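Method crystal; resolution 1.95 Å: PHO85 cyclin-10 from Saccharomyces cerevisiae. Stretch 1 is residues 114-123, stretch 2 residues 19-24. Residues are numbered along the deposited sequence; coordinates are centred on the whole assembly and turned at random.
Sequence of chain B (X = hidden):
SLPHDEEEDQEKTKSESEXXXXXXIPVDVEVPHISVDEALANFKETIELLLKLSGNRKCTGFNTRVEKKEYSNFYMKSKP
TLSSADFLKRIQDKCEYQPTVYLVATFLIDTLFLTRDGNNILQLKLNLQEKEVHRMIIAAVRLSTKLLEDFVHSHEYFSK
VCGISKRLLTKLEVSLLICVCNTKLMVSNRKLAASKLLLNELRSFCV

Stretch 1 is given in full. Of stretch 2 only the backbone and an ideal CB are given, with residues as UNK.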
ATOM      1  N   LEU B 114      12.174 -11.010 -16.912  1.00 29.78           N
ATOM      2  CA  LEU B 114      11.723 -10.594 -18.238  1.00 31.42           C
ATOM      3  C   LEU B 114      11.469  -9.099 -18.357  1.00 40.01           C
ATOM      4  O   LEU B 114      10.948  -8.462 -17.429  1.00 34.32           O
ATOM      5  CB  LEU B 114      10.416 -11.313 -18.602  1.00 29.22           C
ATOM      6  CG  LEU B 114      10.439 -12.847 -18.702  1.00 33.93           C
ATOM      7  CD1 LEU B 114       9.018 -13.407 -18.643  1.00 36.55           C
ATOM      8  CD2 LEU B 114      11.147 -13.284 -19.971  1.00 37.87           C
ATOM      9  N   THR B 115      11.815  -8.549 -19.516  1.00 29.48           N
ATOM     10  CA  THR B 115      11.324  -7.235 -19.916  1.00 32.12           C
ATOM     11  C   THR B 115      10.878  -7.298 -21.388  1.00 37.55           C
ATOM     12  O   THR B 115      10.815  -8.389 -21.977  1.00 36.39           O
ATOM     13  CB  THR B 115      12.417  -6.156 -19.715  1.00 35.58           C
ATOM     14  OG1 THR B 115      11.867  -4.853 -19.936  1.00 33.72           O
ATOM     15  CG2 THR B 115      13.577  -6.385 -20.675  1.00 39.20           C
ATOM     16  N   ARG B 116      10.545  -6.152 -21.970  1.00 34.99           N
ATOM     17  CA  ARG B 116      10.299  -6.050 -23.406  1.00 38.37           C
ATOM     18  C   ARG B 116      11.180  -4.966 -23.966  1.00 43.38           C
ATOM     19  O   ARG B 116      11.393  -3.946 -23.319  1.00 42.61           O
ATOM     20  CB  ARG B 116       8.855  -5.691 -23.717  1.00 37.78           C
ATOM     21  CG  ARG B 116       7.851  -6.755 -23.395  1.00 38.05           C
ATOM     22  CD  ARG B 116       6.483  -6.349 -23.897  1.00 35.69           C
ATOM     23  NE  ARG B 116       5.474  -7.307 -23.475  1.00 33.60           N
ATOM     24  CZ  ARG B 116       5.252  -8.455 -24.101  1.00 45.32           C
ATOM     25  NH1 ARG B 116       5.968  -8.768 -25.177  1.00 39.72           N
ATOM     26  NH2 ARG B 116       4.313  -9.282 -23.663  1.00 46.90           N
ATOM     27  N   ASP B 117      11.684  -5.178 -25.177  1.00 46.71           N
ATOM     28  CA  ASP B 117      12.534  -4.187 -25.820  1.00 44.32           C
ATOM     29  C   ASP B 117      11.695  -3.114 -26.504  1.00 45.76           C
ATOM     30  O   ASP B 117      10.479  -3.037 -26.297  1.00 45.67           O
ATOM     31  CB  ASP B 117      13.505  -4.854 -26.806  1.00 47.69           C
ATOM     32  CG  ASP B 117      12.809  -5.436 -28.028  1.00 47.02           C
ATOM     33  OD1 ASP B 117      11.621  -5.132 -28.277  1.00 45.40           O
ATOM     34  OD2 ASP B 117      13.466  -6.203 -28.760  1.00 53.34           O
ATOM     35  N   GLY B 118      12.345  -2.283 -27.315  1.00 50.51           N
ATOM     36  CA  GLY B 118      11.667  -1.175 -27.970  1.00 50.20           C
ATOM     37  C   GLY B 118      10.521  -1.598 -28.877  1.00 54.40           C
ATOM     38  O   GLY B 118       9.535  -0.873 -29.018  1.00 56.01           O
ATOM     39  N   ASN B 119      10.644  -2.775 -29.486  1.00 44.21           N
ATOM     40  CA  ASN B 119       9.599  -3.305 -30.355  1.00 46.38           C
ATOM     41  C   ASN B 119       8.606  -4.246 -29.672  1.00 49.32           C
ATOM     42  O   ASN B 119       8.046  -5.127 -30.322  1.00 48.15           O
ATOM     43  CB  ASN B 119      10.233  -4.019 -31.554  1.00 50.57           C
ATOM     44  CG  ASN B 119      10.919  -3.060 -32.494  1.00 49.44           C
ATOM     45  OD1 ASN B 119      12.095  -3.217 -32.808  1.00 58.92           O
ATOM     46  ND2 ASN B 119      10.188  -2.038 -32.929  1.00 48.05           N
ATOM     47  N   ASN B 120       8.391  -4.057 -28.371  1.00 43.50           N
ATOM     48  CA  ASN B 120       7.506  -4.919 -27.583  1.00 37.66           C
ATOM     49  C   ASN B 120       7.843  -6.414 -27.622  1.00 38.49           C
ATOM     50  O   ASN B 120       6.977  -7.242 -27.372  1.00 40.08           O
ATOM     51  CB  ASN B 120       6.046  -4.715 -27.973  1.00 44.03           C
ATOM     52  CG  ASN B 120       5.435  -3.495 -27.305  1.00 54.25           C
ATOM     53  OD1 ASN B 120       6.068  -2.850 -26.473  1.00 55.85           O
ATOM     54  ND2 ASN B 120       4.198  -3.181 -27.662  1.00 55.14           N
ATOM     55  N   ILE B 121       9.095  -6.747 -27.915  1.00 38.45           N
ATOM     56  CA  ILE B 121       9.527  -8.141 -27.913  1.00 40.31           C
ATOM     57  C   ILE B 121      10.081  -8.542 -26.550  1.00 38.39           C
ATOM     58  O   ILE B 121      10.925  -7.854 -25.978  1.00 39.06           O
ATOM     59  CB  ILE B 121      10.596  -8.420 -28.999  1.00 42.30           C
ATOM     60  CG1 ILE B 121      10.117  -7.900 -30.358  1.00 41.14           C
ATOM     61  CG2 ILE B 121      10.926  -9.914 -29.065  1.00 37.86           C
ATOM     62  CD1 ILE B 121       8.754  -8.409 -30.751  1.00 38.61           C
ATOM     63  N   LEU B 122       9.604  -9.672 -26.044  1.00 39.37           N
ATOM     64  CA  LEU B 122      10.016 -10.184 -24.743  1.00 40.11           C
ATOM     65  C   LEU B 122      11.518 -10.469 -24.760  1.00 42.75           C
ATOM     66  O   LEU B 122      12.051 -10.976 -25.749  1.00 40.24           O
ATOM     67  CB  LEU B 122       9.221 -11.456 -24.447  1.00 41.41           C
ATOM     68  CG  LEU B 122       8.775 -11.835 -23.045  1.00 45.70           C
ATOM     69  CD1 LEU B 122       7.946 -10.716 -22.409  1.00 36.53           C
ATOM     70  CD2 LEU B 122       7.991 -13.139 -23.099  1.00 40.42           C
ATOM     71  N   GLN B 123      12.202 -10.124 -23.675  1.00 35.99           N
ATOM     72  CA  GLN B 123      13.644 -10.345 -23.548  1.00 35.77           C
ATOM     73  C   GLN B 123      13.960 -10.903 -22.168  1.00 43.76           C
ATOM     74  O   GLN B 123      13.353 -10.487 -21.179  1.00 36.65           O
ATOM     75  CB  GLN B 123      14.417  -9.037 -23.712  1.00 40.97           C
ATOM     76  CG  GLN B 123      14.322  -8.395 -25.082  1.00 45.14           C
ATOM     77  CD  GLN B 123      14.944  -9.251 -26.159  1.00 51.24           C
ATOM     78  OE1 GLN B 123      16.045  -9.782 -25.994  1.00 53.02           O
ATOM     79  NE2 GLN B 123      14.239  -9.393 -27.270  1.00 50.54           N
ATOM     80  N   UNK B  19       4.332  -1.172 -16.495  1.00 37.24           N
ATOM     81  CA  UNK B  19       5.370  -2.175 -16.591  1.00 36.34           C
ATOM     82  C   UNK B  19       5.289  -2.714 -18.021  1.00 39.37           C
ATOM     83  O   UNK B  19       4.224  -3.159 -18.448  1.00 42.34           O
ATOM     84  CB  UNK B  19       5.205  -3.277 -15.543  1.00 36.34           C
ATOM     85  N   UNK B  20       6.390  -2.605 -18.782  1.00 40.24           N
ATOM     86  CA  UNK B  20       6.452  -3.013 -20.198  1.00 40.61           C
ATOM     87  C   UNK B  20       5.896  -4.420 -20.433  1.00 40.15           C
ATOM     88  O   UNK B  20       5.428  -4.736 -21.536  1.00 42.89           O
ATOM     89  CB  UNK B  20       7.898  -2.951 -20.694  1.00 40.61           C
ATOM     90  N   UNK B  21       5.939  -5.255 -19.401  1.00 35.37           N
ATOM     91  CA  UNK B  21       5.413  -6.609 -19.484  1.00 40.23           C
ATOM     92  C   UNK B  21       3.905  -6.590 -19.674  1.00 44.29           C
ATOM     93  O   UNK B  21       3.304  -7.608 -20.015  1.00 48.68           O
ATOM     94  CB  UNK B  21       5.780  -7.405 -18.230  1.00 40.23           C
ATOM     95  N   UNK B  22       3.292  -5.437 -19.441  1.00 32.61           N
ATOM     96  CA  UNK B  22       1.846  -5.315 -19.575  1.00 37.77           C
ATOM     97  C   UNK B  22       1.416  -4.770 -20.937  1.00 41.00           C
ATOM     98  O   UNK B  22       0.223  -4.649 -21.205  1.00 39.72           O
ATOM     99  CB  UNK B  22       1.302  -4.411 -18.467  1.00 37.77           C
ATOM    100  N   UNK B  23       2.376  -4.399 -21.777  1.00 45.15           N
ATOM    101  CA  UNK B  23       2.037  -3.833 -23.075  1.00 50.86           C
ATOM    102  C   UNK B  23       1.110  -4.788 -23.814  1.00 54.03           C
ATOM    103  O   UNK B  23       1.424  -5.967 -23.963  1.00 54.90           O
ATOM    104  CB  UNK B  23       3.297  -3.554 -23.897  1.00 50.86           C
ATOM    105  N   UNK B  24      -0.044  -4.281 -24.238  1.00 57.57           N
ATOM    106  CA  UNK B  24      -1.019  -5.078 -24.962  1.00 56.95           C
ATOM    107  C   UNK B  24      -2.178  -5.593 -24.128  1.00 61.44           C
ATOM    108  O   UNK B  24      -3.177  -6.073 -24.669  1.00 65.38           O
ATOM    109  CB  UNK B  24      -0.309  -6.270 -25.608  1.00 56.95           C
TER

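Stretch 1 is a hairpin. T115 and Q123 pair through two backbone hydrogen bonds, T115 N to Q123 O at 3.0 Å and Q123 N to T115 O at 2.8 Å. A type I turn from D117 to N120 closes the loop. Stretch 2 packs against it as a short 3-10 segment, residues 20 to 22, with a loop residue or two on each flank.

Position 19 precedes the 3-10 segment. Its CA-to-CB bond points sideways, and no atom of stretch 1 lies within 5.5 Å of the ideal CB. Stretch 1 sets little demand here. A residue that can accept a hydrogen bond from the backbone ahead, such as Asn, Asp, Ser or Thr, would suit the start of the segment. The residue is N19. Its OD1 accepts a hydrogen bond from the backbone N of position 21, at 3.0 Å.

Position 20 points toward stretch 1. The ideal CB is 4.2 Å from R116 CB and 4.5 Å from T115 OG1. Phi is -49°, a value proline accepts, and the site opens a 3-10 segment. Proline, alanine or another small residue would fit. The residue is P20, with a C-gamma exo pucker. Its CB lies 4.3 Å from R116 CB. Its carbonyl O also matters: R116 CD comes within 3.0 Å of P20 O, which lies near the plane of the guanidinium, at its edge. The same oxygen accepts a backbone hydrogen bond from the N of position 23, at 3.1 Å.

Position 21 has a sideways CB, 5.3 Å from both R116 NE and L114 O. Beyond it, the side chains of L114 and L122 offer an apolar surface. A medium or long apolar chain could reach it; Leu, Met and perhaps Ile are candidates. The residue is L21, with chi1 m and chi2 t. The end of the side chain comes nearer than the CB does. CD2 sits 3.8 Å from L114 CB and 4.0 Å from L122 CD1, and 3.9 Å from T115 CA. One methyl thus touches three residues of the hairpin.

Position 22 points away, with nothing of stretch 1 near its ideal CB. Stretch 1 does not choose among side chains here. The residue is L22, and it makes no contact with the hairpin.

Position 23 points toward stretch 1. The ideal CB is 3.8 Å from N120 OD1 and 4.2 Å from R116 CD. A side chain with a donor could use the amide oxygen: His, Asn, Gln or Ser might serve. The residue is H23, with chi1 m. Its ND1 donates a hydrogen bond to N120 OD1, at 2.8 Å. The oxygen lies near the plane of the ring, at its edge, as a donor on the ring requires.

Position 24 has phi 100° and psi -13°. At these angles a CB would be jammed against the preceding carbonyl O, which calls for glycine. The residue is G24. It makes no contact with stretch 1.

Stretch 2 19-24: NPLLHG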
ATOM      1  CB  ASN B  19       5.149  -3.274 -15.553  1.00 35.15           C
ATOM      2  CG  ASN B  19       6.285  -4.288 -15.528  1.00 39.85           C
ATOM      3  OD1 ASN B  19       6.809  -4.660 -16.577  1.00 38.58           O
ATOM      4  ND2 ASN B  19       6.687  -4.721 -14.323  1.00 34.01           N
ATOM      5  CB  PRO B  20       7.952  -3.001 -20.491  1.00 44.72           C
ATOM      6  CG  PRO B  20       8.506  -2.002 -19.539  1.00 46.86           C
ATOM      7  CD  PRO B  20       7.699  -2.137 -18.289  1.00 39.16           C
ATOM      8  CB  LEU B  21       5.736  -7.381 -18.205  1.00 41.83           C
ATOM      9  CG  LEU B  21       7.210  -7.683 -17.949  1.00 38.40           C
ATOM     10  CD1 LEU B  21       7.391  -8.314 -16.568  1.00 33.66           C
ATOM     11  CD2 LEU B  21       7.736  -8.591 -19.048  1.00 39.74           C
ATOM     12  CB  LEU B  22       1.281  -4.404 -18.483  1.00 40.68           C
ATOM     13  CG  LEU B  22       1.609  -4.745 -17.030  1.00 43.59           C
ATOM     14  CD1 LEU B  22       0.764  -3.889 -16.098  1.00 40.49           C
ATOM     15  CD2 LEU B  22       1.378  -6.207 -16.762  1.00 36.95           C
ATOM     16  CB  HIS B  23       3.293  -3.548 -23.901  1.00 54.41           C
ATOM     17  CG  HIS B  23       4.010  -2.299 -23.489  1.00 59.82           C
ATOM     18  ND1 HIS B  23       5.270  -1.975 -23.948  1.00 60.55           N
ATOM     19  CD2 HIS B  23       3.642  -1.292 -22.660  1.00 59.02           C
ATOM     20  CE1 HIS B  23       5.646  -0.823 -23.423  1.00 60.76           C
ATOM     21  NE2 HIS B  23       4.679  -0.388 -22.634  1.00 62.31           N
TER
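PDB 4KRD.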